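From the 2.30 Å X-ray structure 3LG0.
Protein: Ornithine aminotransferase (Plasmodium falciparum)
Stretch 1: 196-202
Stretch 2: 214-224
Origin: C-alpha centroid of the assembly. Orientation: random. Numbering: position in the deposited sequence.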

# COMPACT_ATOMS: atom_id res chain seq x y z
N ALA A 196 -2.85 6.47 -24.22
CA ALA A 196 -1.77 5.56 -23.85
C ALA A 196 -2.04 4.10 -24.16
O ALA A 196 -3.18 3.65 -24.24
CB ALA A 196 -1.42 5.73 -22.35
N PHE A 197 -0.95 3.36 -24.30
CA PHE A 197 -0.96 1.91 -24.38
C PHE A 197 -0.12 1.40 -23.21
O PHE A 197 1.09 1.64 -23.14
CB PHE A 197 -0.35 1.46 -25.71
CG PHE A 197 -0.26 -0.04 -25.86
CD1 PHE A 197 -1.32 -0.86 -25.52
CD2 PHE A 197 0.89 -0.62 -26.37
CE1 PHE A 197 -1.23 -2.23 -25.67
CE2 PHE A 197 0.99 -1.99 -26.52
CZ PHE A 197 -0.08 -2.80 -26.18
N ILE A 198 -0.76 0.70 -22.28
CA ILE A 198 -0.05 0.15 -21.11
C ILE A 198 0.11 -1.36 -21.27
O ILE A 198 -0.87 -2.08 -21.46
CB ILE A 198 -0.75 0.53 -19.80
CG1 ILE A 198 -0.96 2.04 -19.75
CG2 ILE A 198 0.08 0.05 -18.62
CD1 ILE A 198 -1.75 2.56 -18.57
N VAL A 199 1.35 -1.81 -21.22
CA VAL A 199 1.66 -3.18 -21.61
C VAL A 199 2.87 -3.71 -20.84
O VAL A 199 3.78 -2.95 -20.47
CB VAL A 199 1.95 -3.24 -23.12
CG1 VAL A 199 3.23 -2.52 -23.42
CG2 VAL A 199 2.03 -4.68 -23.61
N GLU A 200 2.88 -5.03 -20.62
CA GLU A 200 3.95 -5.74 -19.93
C GLU A 200 4.95 -6.33 -20.94
O GLU A 200 4.53 -6.93 -21.92
CB GLU A 200 3.35 -6.90 -19.14
CG GLU A 200 2.96 -6.61 -17.70
CD GLU A 200 2.92 -7.89 -16.87
OE1 GLU A 200 3.90 -8.20 -16.12
OE2 GLU A 200 1.90 -8.62 -17.00
N PRO A 201 6.26 -6.19 -20.68
CA PRO A 201 7.31 -6.72 -21.56
C PRO A 201 7.21 -8.24 -21.73
O PRO A 201 7.51 -8.77 -22.81
CB PRO A 201 8.61 -6.32 -20.86
CG PRO A 201 8.24 -5.13 -20.06
CD PRO A 201 6.82 -5.38 -19.59
N VAL A 202 6.83 -8.93 -20.66
CA VAL A 202 6.28 -10.28 -20.76
C VAL A 202 5.08 -10.43 -19.83
O VAL A 202 5.09 -9.93 -18.70
CB VAL A 202 7.33 -11.43 -20.61
CG1 VAL A 202 8.74 -10.89 -20.32
CG2 VAL A 202 6.89 -12.48 -19.58
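Stretch 2 214-224: SYFPGVASLCK

A helix packed against a β-strand is one of the commonest units of α/β architecture, and stretch 2 of ornithine aminotransferase illustrates how a few side chains make the contact between the two. Residues 196-199 form the end of an extended strand, after which the chain passes into the loop residues Glu200 to Val202. Stretch 2 is helical through Lys224 and beyond, and runs back along the strand: the angle between the N-to-C directions of the two axes is 162°, close to antiparallel, with a closest approach of 10.0 Å. The register follows from this direction. The beginning of the helix lies over the end of stretch 1, where the CA atoms of Pro201 and Phe216 are 7.9 Å apart, while further along the helix the CA atom of Cys223 comes within 7.8 Å of that of Phe197.

The general principle is alternation meeting periodicity. In a strand, successive side chains point to opposite sides, so Phe197 and Val199 direct their CA-to-CB bonds toward the helix, whereas Ala196 points away and Ile198 is out of reach. In a helix, residues three or four apart return to the same side, and here Tyr215, Phe216, Val219 and Cys223 all point toward the strand. Backbone hydrogen bonds of the i to i-4 type keep this stripe in line: Val219 N donates to Tyr215 O at 2.8 Å and Cys223 N to Val219 O at 3.0 Å.

Two aromatic rings, one from each stretch, cover the most surface. Phe216, with chi1 in the m well, meets the place where strand gives way to loop. Its CE2 lies 3.7 Å from Val199 CG1, an apolar contact at the ring edge, and its CZ is 3.3 Å from Glu200 O, again near the plane of the ring. The same CZ approaches Pro201 CA at 3.5 Å. The tip of this one side chain therefore touches three consecutive residues, two of them through main-chain atoms; Glu200 and Pro201 can take part although their own CA-to-CB bonds point away.

Phe197 is the counterpart on the strand. Its t rotamer carries the ring along the helix, where it spans three residues spaced at four-residue intervals. Near the backbone, Phe197 CB lies 4.1 Å from Cys223 SG; farther out, CD2 is 3.8 Å from Val219 CG1; and at the tip, CZ reaches to 3.6 Å from Tyr215 OH. Val219 and the tyrosine hydroxyl both sit at the edge of the ring, near its plane.

No hydrogen bond crosses between the stretches, and the 287 Å² they bury, summed over both sides, rests on close packing of largely apolar groups. The outward side of the helix plays no part in it: Ser221 and Lys224 are exposed and out of reach of the strand. The example shows how two phenylalanines, one from each side, supply about half of the buried surface and take part in every close contact between the stretches.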

# COMPACT_ATOMS: atom_id res chain seq x y z
N SER A 214 9.81 -9.02 -32.73
CA SER A 214 9.40 -7.87 -33.52
C SER A 214 8.42 -6.95 -32.79
O SER A 214 8.36 -5.76 -33.08
CB SER A 214 8.75 -8.35 -34.82
OG SER A 214 7.55 -9.05 -34.56
N TYR A 215 7.67 -7.49 -31.83
CA TYR A 215 6.54 -6.80 -31.23
C TYR A 215 6.85 -5.42 -30.66
O TYR A 215 6.26 -4.42 -31.08
CB TYR A 215 5.91 -7.67 -30.16
CG TYR A 215 4.64 -7.12 -29.57
CD1 TYR A 215 3.57 -6.79 -30.39
CD2 TYR A 215 4.49 -6.95 -28.20
CE1 TYR A 215 2.38 -6.29 -29.86
CE2 TYR A 215 3.31 -6.47 -27.66
CZ TYR A 215 2.26 -6.14 -28.49
OH TYR A 215 1.08 -5.65 -27.97
N PHE A 216 7.77 -5.36 -29.70
CA PHE A 216 8.00 -4.11 -28.99
C PHE A 216 8.63 -3.01 -29.85
O PHE A 216 8.22 -1.85 -29.75
CB PHE A 216 8.72 -4.33 -27.67
CG PHE A 216 7.79 -4.72 -26.54
CD1 PHE A 216 7.54 -6.05 -26.25
CD2 PHE A 216 7.13 -3.74 -25.82
CE1 PHE A 216 6.67 -6.41 -25.24
CE2 PHE A 216 6.24 -4.09 -24.80
CZ PHE A 216 6.01 -5.42 -24.51
N PRO A 217 9.61 -3.37 -30.69
CA PRO A 217 10.13 -2.40 -31.66
C PRO A 217 8.99 -1.76 -32.47
O PRO A 217 9.01 -0.56 -32.74
CB PRO A 217 11.02 -3.25 -32.56
CG PRO A 217 11.50 -4.37 -31.65
CD PRO A 217 10.33 -4.66 -30.75
N GLY A 218 7.98 -2.55 -32.80
CA GLY A 218 6.81 -2.05 -33.50
C GLY A 218 5.81 -1.33 -32.62
O GLY A 218 5.02 -0.50 -33.10
N VAL A 219 5.79 -1.66 -31.33
CA VAL A 219 4.94 -0.96 -30.37
C VAL A 219 5.46 0.46 -30.22
O VAL A 219 4.69 1.41 -30.25
CB VAL A 219 4.92 -1.65 -28.98
CG1 VAL A 219 4.40 -0.70 -27.90
CG2 VAL A 219 4.07 -2.92 -29.03
N ALA A 220 6.77 0.59 -30.06
CA ALA A 220 7.41 1.88 -29.95
C ALA A 220 7.09 2.75 -31.17
O ALA A 220 6.89 3.96 -31.04
CB ALA A 220 8.90 1.72 -29.79
N SER A 221 7.00 2.13 -32.35
CA SER A 221 6.73 2.86 -33.58
C SER A 221 5.28 3.29 -33.71
O SER A 221 4.99 4.47 -33.87
CB SER A 221 7.12 2.05 -34.81
OG SER A 221 8.49 2.25 -35.11
N LEU A 222 4.36 2.33 -33.65
CA LEU A 222 2.95 2.67 -33.67
C LEU A 222 2.62 3.77 -32.65
O LEU A 222 1.76 4.62 -32.90
CB LEU A 222 2.09 1.44 -33.42
CG LEU A 222 2.25 0.41 -34.53
CD1 LEU A 222 1.32 -0.78 -34.30
CD2 LEU A 222 1.99 1.07 -35.88
N CYS A 223 3.30 3.74 -31.51
CA CYS A 223 3.02 4.70 -30.45
C CYS A 223 3.60 6.06 -30.80
O CYS A 223 2.91 7.07 -30.73
CB CYS A 223 3.53 4.20 -29.09
SG CYS A 223 2.40 2.98 -28.33
N LYS A 224 4.87 6.09 -31.17
CA LYS A 224 5.50 7.34 -31.56
C LYS A 224 4.75 7.93 -32.75
O LYS A 224 4.59 9.14 -32.86
CB LYS A 224 6.97 7.14 -31.89
CG LYS A 224 7.59 8.30 -32.66
CD LYS A 224 9.07 8.06 -32.95
CE LYS A 224 9.95 8.49 -31.79
NZ LYS A 224 9.97 9.97 -31.67